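Local coordinates for tight junction protein ZO-3 (PDB 3KFV) that serves as a scaffold linking tight junction membrane proteins such as claudins and occludin to the actin cytoskeleton, represented here by its SH3 and guanylate kinase-like domains, at residues G129-P132 with P133-V137. Residues are numbered along the deposited sequence; the frame is centred on the assembly and turned at random.
Sequences GRYP and PYERV
Pro-132 rests against the turn into the strand that begins at Tyr-134: its CG lies 3.6 Å from the backbone O of Tyr-134, and its CD lies 4.3 Å from CB of Glu-135. The Pro-132 ring lies alongside the start of the strand, with Pro-132 CB 3.5 Å from Pro-133 CD, a closeness largely set by the peptide link. Pro-132 O lies close to Tyr-134 N, but the angle is too poor for a hydrogen bond, and none crosses the bend.

Beyond the turn the strand sends its side chains alternately to its two faces. Glu-135 points back toward the preceding loop. With CG anti to the backbone N (chi1 -173°) and the rest of the chain extended, its carboxylate is carried out to the ring of Tyr-131, where OE2 approaches CD1 obliquely at 4.3 Å. This is a loose contact, and the two groups are tied together mainly through shared partners: Arg-8 forms a salt bridge to OE2 and a cation-pi contact with the tyrosine, while His-10 hydrogen-bonds OE2 through NE2 and stacks on the same ring. The salt bridge to Arg-8 would probably keep the buried carboxylate ionised.

Tyr-134 points away from the loop, its hydroxyl hydrogen-bonded to Pro-67 O and its ring meeting that of Trp-49 with the planes about 30° apart.

The bend links helix 123-129, which ends in a Schellman motif at Arg-130, to strand 134-141. That strand enters the antiparallel SH3 sheet between strands 5-9 and 294-298, the split SH3 arrangement of MAGUK proteins in which the guanylate kinase-like domain is inserted before the last strand. Pro-133 and Tyr-134 pack on helix 69-82, whereas Tyr-131 meets Tyr-215 edge-to-face at the end of helix 207-215.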
ATOM      1  N   GLY A 129      -9.264  12.714  -9.437  1.00 44.14           N
ATOM      2  CA  GLY A 129     -10.160  12.177  -8.427  1.00 38.77           C
ATOM      3  C   GLY A 129     -11.118  13.210  -7.854  1.00 43.40           C
ATOM      4  O   GLY A 129     -12.122  12.861  -7.229  1.00 42.36           O
ATOM      5  N   ARG A 130     -10.808  14.486  -8.070  1.00 46.88           N
ATOM      6  CA  ARG A 130     -11.616  15.592  -7.547  1.00 45.32           C
ATOM      7  C   ARG A 130     -11.674  15.608  -6.019  1.00 46.93           C
ATOM      8  O   ARG A 130     -12.673  16.040  -5.435  1.00 46.91           O
ATOM      9  CB  ARG A 130     -13.037  15.556  -8.114  1.00 42.92           C
ATOM     10  CG  ARG A 130     -13.132  15.856  -9.600  1.00 49.19           C
ATOM     11  CD  ARG A 130     -14.547  15.586 -10.117  1.00 51.31           C
ATOM     12  N   TYR A 131     -10.611  15.136  -5.371  1.00 41.61           N
ATOM     13  CA  TYR A 131     -10.540  15.181  -3.915  1.00 41.98           C
ATOM     14  C   TYR A 131     -10.399  16.617  -3.406  1.00 41.09           C
ATOM     15  O   TYR A 131      -9.696  17.429  -4.014  1.00 38.53           O
ATOM     16  CB  TYR A 131      -9.353  14.369  -3.405  1.00 38.26           C
ATOM     17  CG  TYR A 131      -9.357  12.922  -3.789  1.00 38.55           C
ATOM     18  CD1 TYR A 131     -10.396  12.084  -3.406  1.00 44.81           C
ATOM     19  CD2 TYR A 131      -8.304  12.377  -4.513  1.00 41.47           C
ATOM     20  CE1 TYR A 131     -10.397  10.744  -3.749  1.00 40.74           C
ATOM     21  CE2 TYR A 131      -8.296  11.038  -4.860  1.00 41.72           C
ATOM     22  CZ  TYR A 131      -9.342  10.228  -4.474  1.00 40.21           C
ATOM     23  OH  TYR A 131      -9.334   8.896  -4.815  1.00 46.98           O
ATOM     24  N   PRO A 132     -11.050  16.927  -2.273  1.00 39.81           N
ATOM     25  CA  PRO A 132     -10.903  18.234  -1.629  1.00 38.99           C
ATOM     26  C   PRO A 132      -9.658  18.233  -0.744  1.00 40.95           C
ATOM     27  O   PRO A 132      -9.162  17.157  -0.401  1.00 37.50           O
ATOM     28  CB  PRO A 132     -12.155  18.337  -0.748  1.00 38.67           C
ATOM     29  CG  PRO A 132     -12.866  16.980  -0.847  1.00 36.66           C
ATOM     30  CD  PRO A 132     -11.913  16.030  -1.489  1.00 39.37           C
ATOM     31  N   PRO A 133      -9.152  19.423  -0.385  1.00 41.62           N
ATOM     32  CA  PRO A 133      -7.998  19.530   0.513  1.00 36.84           C
ATOM     33  C   PRO A 133      -8.153  18.616   1.726  1.00 38.31           C
ATOM     34  O   PRO A 133      -7.215  17.902   2.086  1.00 37.63           O
ATOM     35  CB  PRO A 133      -8.036  20.995   0.944  1.00 39.62           C
ATOM     36  CG  PRO A 133      -8.640  21.699  -0.226  1.00 38.69           C
ATOM     37  CD  PRO A 133      -9.634  20.743  -0.831  1.00 37.36           C
ATOM     38  N   TYR A 134      -9.327  18.647   2.351  1.00 39.19           N
ATOM     39  CA  TYR A 134      -9.629  17.747   3.455  1.00 34.74           C
ATOM     40  C   TYR A 134     -10.786  16.847   3.066  1.00 39.84           C
ATOM     41  O   TYR A 134     -11.825  17.320   2.583  1.00 39.26           O
ATOM     42  CB  TYR A 134     -10.011  18.516   4.720  1.00 34.27           C
ATOM     43  CG  TYR A 134      -8.852  19.049   5.528  1.00 36.88           C
ATOM     44  CD1 TYR A 134      -7.539  18.688   5.236  1.00 36.94           C
ATOM     45  CD2 TYR A 134      -9.076  19.895   6.609  1.00 39.04           C
ATOM     46  CE1 TYR A 134      -6.481  19.175   5.985  1.00 35.43           C
ATOM     47  CE2 TYR A 134      -8.026  20.384   7.362  1.00 41.07           C
ATOM     48  CZ  TYR A 134      -6.733  20.023   7.048  1.00 39.95           C
ATOM     49  OH  TYR A 134      -5.698  20.511   7.812  1.00 38.67           O
ATOM     50  N   GLU A 135     -10.612  15.549   3.293  1.00 37.46           N
ATOM     51  CA  GLU A 135     -11.648  14.572   2.996  1.00 33.78           C
ATOM     52  C   GLU A 135     -11.974  13.810   4.263  1.00 31.90           C
ATOM     53  O   GLU A 135     -11.138  13.076   4.781  1.00 36.84           O
ATOM     54  CB  GLU A 135     -11.154  13.601   1.924  1.00 33.64           C
ATOM     55  CG  GLU A 135     -12.197  12.644   1.405  1.00 33.89           C
ATOM     56  CD  GLU A 135     -11.589  11.433   0.714  1.00 43.98           C
ATOM     57  OE1 GLU A 135     -12.351  10.638   0.111  1.00 48.46           O
ATOM     58  OE2 GLU A 135     -10.350  11.265   0.780  1.00 43.16           O
ATOM     59  N   ARG A 136     -13.180  13.991   4.782  1.00 30.99           N
ATOM     60  CA  ARG A 136     -13.599  13.214   5.941  1.00 31.81           C
ATOM     61  C   ARG A 136     -13.709  11.745   5.555  1.00 31.33           C
ATOM     62  O   ARG A 136     -14.352  11.405   4.560  1.00 32.71           O
ATOM     63  CB  ARG A 136     -14.925  13.737   6.501  1.00 32.05           C
ATOM     64  CG  ARG A 136     -14.812  15.096   7.186  1.00 29.49           C
ATOM     65  CD  ARG A 136     -16.077  15.455   7.962  1.00 36.28           C
ATOM     66  NE  ARG A 136     -16.450  14.418   8.923  1.00 38.95           N
ATOM     67  CZ  ARG A 136     -17.285  14.597   9.943  1.00 38.13           C
ATOM     68  NH1 ARG A 136     -17.842  15.784  10.152  1.00 39.20           N
ATOM     69  NH2 ARG A 136     -17.555  13.589  10.761  1.00 35.84           N
ATOM     70  N   VAL A 137     -13.063  10.878   6.331  1.00 32.12           N
ATOM     71  CA  VAL A 137     -13.069   9.441   6.055  1.00 31.10           C
ATOM     72  C   VAL A 137     -13.533   8.635   7.268  1.00 31.51           C
ATOM     73  O   VAL A 137     -13.421   9.083   8.407  1.00 34.09           O
ATOM     74  CB  VAL A 137     -11.662   8.919   5.625  1.00 29.19           C
ATOM     75  CG1 VAL A 137     -11.275   9.440   4.254  1.00 27.94           C
ATOM     76  CG2 VAL A 137     -10.612   9.281   6.655  1.00 28.15           C
TER